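Local coordinates for aldose-aldose oxidoreductase (Caulobacter crescentus, PDB 5A04), which probably catalyses the coupled oxidation of one aldose and reduction of another, using a bound NADP(H) cofactor, at residues R5-Y17 / F26-S39. Numbering follows the deposited sequence.
Sequences RKLGYAILGLGYY and FAECEHSRLAALVS. With NDP (NADPH dihydro-nicotinamide-adenine-dinucleotide phosphate), chain G.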
loop_
_atom_site.group_PDB
_atom_site.type_symbol
_atom_site.label_atom_id
_atom_site.label_comp_id
_atom_site.label_asym_id
_atom_site.label_seq_id
_atom_site.Cartn_x
_atom_site.Cartn_y
_atom_site.Cartn_z
ATOM N N ARG A 5 23.208 26.170 28.152
ATOM C CA ARG A 5 23.637 24.878 28.675
ATOM C C ARG A 5 23.620 23.815 27.585
ATOM O O ARG A 5 22.590 23.602 26.934
ATOM C CB ARG A 5 22.739 24.432 29.834
ATOM C CG ARG A 5 22.861 25.264 31.096
ATOM C CD ARG A 5 21.639 25.055 31.978
ATOM N NE ARG A 5 20.415 25.411 31.265
ATOM C CZ ARG A 5 19.185 25.200 31.722
ATOM N NH1 ARG A 5 18.998 24.624 32.905
ATOM N NH2 ARG A 5 18.139 25.565 30.991
ATOM N N LYS A 6 24.755 23.148 27.391
ATOM C CA LYS A 6 24.821 22.020 26.460
ATOM C C LYS A 6 25.203 20.740 27.188
ATOM O O LYS A 6 26.180 20.708 27.931
ATOM C CB LYS A 6 25.813 22.299 25.336
ATOM C CG LYS A 6 25.417 23.491 24.468
ATOM C CD LYS A 6 26.236 23.548 23.195
ATOM C CE LYS A 6 25.841 24.741 22.344
ATOM N NZ LYS A 6 25.824 25.987 23.160
ATOM N N LEU A 7 24.436 19.679 26.969
ATOM C CA LEU A 7 24.778 18.390 27.552
ATOM C C LEU A 7 25.748 17.667 26.634
ATOM O O LEU A 7 25.672 17.817 25.418
ATOM C CB LEU A 7 23.526 17.550 27.790
ATOM C CG LEU A 7 22.578 18.168 28.818
ATOM C CD1 LEU A 7 21.572 17.130 29.262
ATOM C CD2 LEU A 7 23.353 18.720 30.017
ATOM N N GLY A 8 26.651 16.880 27.212
ATOM C CA GLY A 8 27.694 16.233 26.432
ATOM C C GLY A 8 27.333 14.827 25.972
ATOM O O GLY A 8 26.946 13.985 26.771
ATOM N N TYR A 9 27.463 14.583 24.671
ATOM C CA TYR A 9 27.235 13.257 24.091
ATOM C C TYR A 9 28.520 12.452 23.921
ATOM O O TYR A 9 29.520 12.968 23.412
ATOM C CB TYR A 9 26.576 13.391 22.711
ATOM C CG TYR A 9 25.078 13.492 22.704
ATOM C CD1 TYR A 9 24.423 14.678 23.041
ATOM C CD2 TYR A 9 24.311 12.407 22.298
ATOM C CE1 TYR A 9 23.035 14.756 23.020
ATOM C CE2 TYR A 9 22.940 12.469 22.269
ATOM C CZ TYR A 9 22.298 13.635 22.622
ATOM O OH TYR A 9 20.916 13.670 22.576
ATOM N N ALA A 10 28.487 11.183 24.327
ATOM C CA ALA A 10 29.451 10.207 23.861
ATOM C C ALA A 10 28.806 9.426 22.719
ATOM O O ALA A 10 27.732 8.864 22.890
ATOM C CB ALA A 10 29.877 9.255 25.005
ATOM N N ILE A 11 29.435 9.424 21.548
ATOM C CA ILE A 11 28.933 8.641 20.422
ATOM C C ILE A 11 29.614 7.274 20.439
ATOM O O ILE A 11 30.848 7.175 20.449
ATOM C CB ILE A 11 29.176 9.355 19.071
ATOM C CG1 ILE A 11 28.534 10.752 19.081
ATOM C CG2 ILE A 11 28.616 8.526 17.913
ATOM C CD1 ILE A 11 27.030 10.762 19.347
ATOM N N LEU A 12 28.806 6.215 20.479
ATOM C CA LEU A 12 29.331 4.868 20.636
ATOM C C LEU A 12 29.000 4.042 19.396
ATOM O O LEU A 12 27.829 3.827 19.083
ATOM C CB LEU A 12 28.756 4.225 21.913
ATOM C CG LEU A 12 29.352 2.884 22.362
ATOM C CD1 LEU A 12 29.108 2.696 23.870
ATOM C CD2 LEU A 12 28.740 1.726 21.596
ATOM N N GLY A 13 30.042 3.583 18.705
ATOM C CA GLY A 13 29.900 2.835 17.458
ATOM C C GLY A 13 30.079 3.763 16.269
ATOM O O GLY A 13 29.107 4.324 15.765
ATOM N N LEU A 14 31.321 3.940 15.827
ATOM C CA LEU A 14 31.632 4.965 14.824
ATOM C C LEU A 14 31.514 4.405 13.396
ATOM O O LEU A 14 32.491 4.335 12.623
ATOM C CB LEU A 14 33.025 5.553 15.091
ATOM C CG LEU A 14 33.219 6.135 16.505
ATOM C CD1 LEU A 14 34.592 6.791 16.678
ATOM C CD2 LEU A 14 32.100 7.130 16.883
ATOM N N GLY A 15 30.293 4.012 13.050
ATOM C CA GLY A 15 29.990 3.511 11.724
ATOM C C GLY A 15 29.377 4.580 10.844
ATOM O O GLY A 15 29.545 5.767 11.103
ATOM N N TYR A 16 28.682 4.156 9.787
ATOM C CA TYR A 16 28.126 5.091 8.810
ATOM C C TYR A 16 27.193 6.122 9.426
ATOM O O TYR A 16 27.371 7.319 9.242
ATOM C CB TYR A 16 27.378 4.337 7.715
ATOM C CG TYR A 16 26.679 5.276 6.764
ATOM C CD1 TYR A 16 27.390 5.939 5.783
ATOM C CD2 TYR A 16 25.312 5.521 6.871
ATOM C CE1 TYR A 16 26.764 6.816 4.911
ATOM C CE2 TYR A 16 24.674 6.396 6.002
ATOM C CZ TYR A 16 25.409 7.034 5.025
ATOM O OH TYR A 16 24.784 7.909 4.156
ATOM N N TYR A 17 26.181 5.672 10.156
ATOM C CA TYR A 17 25.195 6.630 10.649
ATOM C C TYR A 17 25.825 7.594 11.646
ATOM O O TYR A 17 25.588 8.812 11.599
ATOM C CB TYR A 17 24.005 5.903 11.284
ATOM C CG TYR A 17 22.818 6.809 11.528
ATOM C CD1 TYR A 17 22.178 7.439 10.469
ATOM C CD2 TYR A 17 22.328 7.016 12.812
ATOM C CE1 TYR A 17 21.066 8.251 10.685
ATOM C CE2 TYR A 17 21.226 7.831 13.042
ATOM C CZ TYR A 17 20.606 8.448 11.969
ATOM O OH TYR A 17 19.526 9.256 12.196
ATOM N N PHE A 26 25.849 17.998 15.185
ATOM C CA PHE A 26 25.981 18.779 16.410
ATOM C C PHE A 26 26.148 20.271 16.082
ATOM O O PHE A 26 25.904 21.134 16.928
ATOM C CB PHE A 26 27.145 18.267 17.257
ATOM C CG PHE A 26 26.818 17.005 18.002
ATOM C CD1 PHE A 26 26.136 17.060 19.209
ATOM C CD2 PHE A 26 27.165 15.766 17.478
ATOM C CE1 PHE A 26 25.803 15.875 19.900
ATOM C CE2 PHE A 26 26.839 14.586 18.157
ATOM C CZ PHE A 26 26.149 14.656 19.367
ATOM N N ALA A 27 26.537 20.565 14.847
ATOM C CA ALA A 27 26.735 21.954 14.415
ATOM C C ALA A 27 25.507 22.834 14.659
ATOM O O ALA A 27 25.640 23.999 15.052
ATOM C CB ALA A 27 27.118 22.004 12.938
ATOM N N GLU A 28 24.319 22.283 14.428
ATOM C CA GLU A 28 23.090 23.051 14.572
ATOM C C GLU A 28 22.377 22.868 15.917
ATOM O O GLU A 28 21.306 23.422 16.119
ATOM C CB GLU A 28 22.125 22.699 13.441
ATOM C CG GLU A 28 22.639 23.014 12.040
ATOM C CD GLU A 28 23.471 21.905 11.422
ATOM O OE1 GLU A 28 23.435 20.764 11.920
ATOM O OE2 GLU A 28 24.164 22.175 10.421
ATOM N N CYS A 29 22.963 22.102 16.834
ATOM C CA CYS A 29 22.356 21.919 18.155
ATOM C C CYS A 29 22.496 23.141 19.038
ATOM O O CYS A 29 23.494 23.859 18.968
ATOM C CB CYS A 29 22.977 20.734 18.887
ATOM S SG CYS A 29 22.555 19.147 18.166
ATOM N N GLU A 30 21.506 23.342 19.900
ATOM C CA GLU A 30 21.538 24.437 20.862
ATOM C C GLU A 30 21.763 23.971 22.287
ATOM O O GLU A 30 22.121 24.774 23.148
ATOM C CB GLU A 30 20.237 25.228 20.820
ATOM C CG GLU A 30 19.972 25.907 19.507
ATOM C CD GLU A 30 18.596 26.526 19.477
ATOM O OE1 GLU A 30 17.606 25.768 19.538
ATOM O OE2 GLU A 30 18.508 27.770 19.409
ATOM N N HIS A 31 21.537 22.683 22.545
ATOM C CA HIS A 31 21.612 22.173 23.915
ATOM C C HIS A 31 22.416 20.894 24.024
ATOM O O HIS A 31 22.351 20.203 25.044
ATOM C CB HIS A 31 20.204 21.947 24.466
ATOM C CG HIS A 31 19.403 23.203 24.552
ATOM N ND1 HIS A 31 19.706 24.215 25.439
ATOM C CD2 HIS A 31 18.338 23.632 23.835
ATOM C CE1 HIS A 31 18.852 25.210 25.271
ATOM N NE2 HIS A 31 18.014 24.880 24.306
ATOM N N SER A 32 23.181 20.597 22.977
ATOM C CA SER A 32 23.967 19.371 22.904
ATOM C C SER A 32 25.340 19.648 22.336
ATOM O O SER A 32 25.486 20.486 21.455
ATOM C CB SER A 32 23.260 18.328 22.028
ATOM O OG SER A 32 21.892 18.260 22.380
ATOM N N ARG A 33 26.342 18.931 22.826
ATOM C CA ARG A 33 27.677 19.011 22.247
ATOM C C ARG A 33 28.317 17.636 22.215
ATOM O O ARG A 33 28.007 16.766 23.032
ATOM C CB ARG A 33 28.563 19.991 23.030
ATOM C CG ARG A 33 28.841 19.563 24.477
ATOM C CD ARG A 33 29.771 20.555 25.185
ATOM N NE ARG A 33 31.043 20.685 24.482
ATOM C CZ ARG A 33 32.104 19.911 24.695
ATOM N NH1 ARG A 33 32.056 18.940 25.600
ATOM N NH2 ARG A 33 33.220 20.106 24.000
ATOM N N LEU A 34 29.205 17.440 21.254
ATOM C CA LEU A 34 29.961 16.208 21.162
ATOM C C LEU A 34 31.093 16.236 22.197
ATOM O O LEU A 34 31.945 17.122 22.160
ATOM C CB LEU A 34 30.502 16.048 19.739
ATOM C CG LEU A 34 31.343 14.801 19.504
ATOM C CD1 LEU A 34 30.505 13.565 19.809
ATOM C CD2 LEU A 34 31.859 14.786 18.070
ATOM N N ALA A 35 31.097 15.275 23.118
ATOM C CA ALA A 35 32.034 15.306 24.242
ATOM C C ALA A 35 33.004 14.128 24.259
ATOM O O ALA A 35 34.109 14.233 24.799
ATOM C CB ALA A 35 31.264 15.366 25.561
ATOM N N ALA A 36 32.600 13.002 23.681
ATOM C CA ALA A 36 33.433 11.801 23.756
ATOM C C ALA A 36 33.134 10.830 22.620
ATOM O O ALA A 36 32.075 10.896 21.987
ATOM C CB ALA A 36 33.248 11.110 25.112
ATOM N N LEU A 37 34.087 9.931 22.369
ATOM C CA LEU A 37 33.964 8.912 21.342
ATOM C C LEU A 37 34.224 7.534 21.941
ATOM O O LEU A 37 35.141 7.364 22.755
ATOM C CB LEU A 37 34.950 9.166 20.199
ATOM C CG LEU A 37 34.776 10.513 19.494
ATOM C CD1 LEU A 37 35.977 10.754 18.593
ATOM C CD2 LEU A 37 33.489 10.535 18.699
ATOM N N VAL A 38 33.412 6.560 21.540
ATOM C CA VAL A 38 33.597 5.176 21.973
ATOM C C VAL A 38 33.605 4.275 20.750
ATOM O O VAL A 38 32.650 4.275 19.976
ATOM C CB VAL A 38 32.490 4.727 22.937
ATOM C CG1 VAL A 38 32.836 3.356 23.525
ATOM C CG2 VAL A 38 32.295 5.744 24.034
ATOM N N SER A 39 34.690 3.523 20.564
ATOM C CA SER A 39 34.897 2.762 19.337
ATOM C C SER A 39 35.708 1.500 19.570
ATOM O O SER A 39 36.609 1.489 20.403
ATOM C CB SER A 39 35.618 3.618 18.282
ATOM O OG SER A 39 35.783 2.881 17.073
HETATM P PA NDP G . 27.617 0.458 10.395
HETATM O O1A NDP G . 27.932 -0.972 10.126
HETATM O O2A NDP G . 27.862 1.472 9.312
HETATM O O5B NDP G . 28.398 0.972 11.748
HETATM C C5B NDP G . 28.195 0.042 12.774
HETATM C C4B NDP G . 29.308 0.326 13.793
HETATM O O4B NDP G . 29.046 -0.339 15.030
HETATM C C3B NDP G . 30.654 -0.219 13.261
HETATM O O3B NDP G . 31.293 0.712 12.446
HETATM C C2B NDP G . 31.450 -0.328 14.567
HETATM O O2B NDP G . 31.917 0.823 14.968
HETATM C C1B NDP G . 30.293 -0.700 15.591
HETATM N N9A NDP G . 30.290 -2.123 15.938
HETATM C C8A NDP G . 30.459 -2.675 17.204
HETATM N N7A NDP G . 30.433 -4.022 17.199
HETATM C C5A NDP G . 30.238 -4.361 15.858
HETATM C C6A NDP G . 30.118 -5.603 15.206
HETATM N N6A NDP G . 30.192 -6.775 15.926
HETATM N N1A NDP G . 29.927 -5.685 13.854
HETATM C C2A NDP G . 29.861 -4.466 13.200
HETATM N N3A NDP G . 29.949 -3.221 13.680
HETATM C C4A NDP G . 30.148 -3.189 15.044
HETATM O O3 NDP G . 25.997 0.358 10.746
HETATM P PN NDP G . 25.141 1.737 10.623
HETATM O O1N NDP G . 25.774 2.884 11.300
HETATM O O2N NDP G . 24.362 1.832 9.330
HETATM O O5D NDP G . 23.813 1.301 11.690
HETATM C C5D NDP G . 24.192 1.210 13.036
HETATM C C4D NDP G . 22.902 1.394 13.884
HETATM O O4D NDP G . 22.269 2.650 13.492
HETATM C C3D NDP G . 21.841 0.271 13.580
HETATM O O3D NDP G . 21.097 -0.030 14.775
HETATM C C2D NDP G . 20.911 0.926 12.569
HETATM O O2D NDP G . 19.582 0.445 12.669
HETATM C C1D NDP G . 20.944 2.411 13.074
HETATM N N1N NDP G . 20.693 3.332 11.963
HETATM C C2N NDP G . 19.707 4.299 12.074
HETATM C C3N NDP G . 19.504 5.166 11.039
HETATM C C7N NDP G . 18.462 6.186 11.150
HETATM O O7N NDP G . 18.121 6.890 10.181
HETATM N N7N NDP G . 17.838 6.383 12.378
HETATM C C4N NDP G . 20.303 5.115 9.783
HETATM C C5N NDP G . 21.293 4.029 9.747
HETATM C C6N NDP G . 21.464 3.212 10.785
HETATM P P2B NDP G . 33.504 0.859 15.639
HETATM O O1X NDP G . 33.376 -0.204 16.706
HETATM O O2X NDP G . 34.291 0.491 14.418
HETATM O O3X NDP G . 33.617 2.302 16.125
#
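Phe26 turns its ring edge toward the face of Tyr9 in an offset edge-to-face pair, with planes at 65° and CZ of Phe26 3.6 Å from CB of Tyr9. The same phenyl ring meets Ile11 CD1 at its edge, in plane, and has Leu34 N above one face, offset toward the rim. At the cofactor, the dihydronicotinamide lies over one face of Tyr17, whose CD1 comes to 3.1 Å from NDP C4N; CG stands anti to the backbone N (chi1 -167°), carrying the ring beneath it. With alanine at Tyr17, the nicotinamide would probably lose the flat surface it stacks on and become freer to tilt. Parallel pairing of 7-12 with 32-38 is interrupted by a beta bulge, where Tyr9 O accepts from both Ala35 N (2.8 Å) and Ala36 N (3.1 Å). At the cofactor end of the pair, Leu14 N donates to O3X of the 2'-phosphate (2.8 Å), and Ser39 OG lies so close to the same oxygen that the detail of that contact is doubtful, while Tyr16 N and Tyr17 N each hold one pyrophosphate oxygen, an arrangement consistent with a Rossmann glycine-rich turn. The whole is the first beta-alpha-beta unit of the nucleotide-binding domain: helix 16-22 links the two strands, 76-79 pairs with 7-12 along its other edge, and helix 292-306 packs against Leu7 and Tyr9.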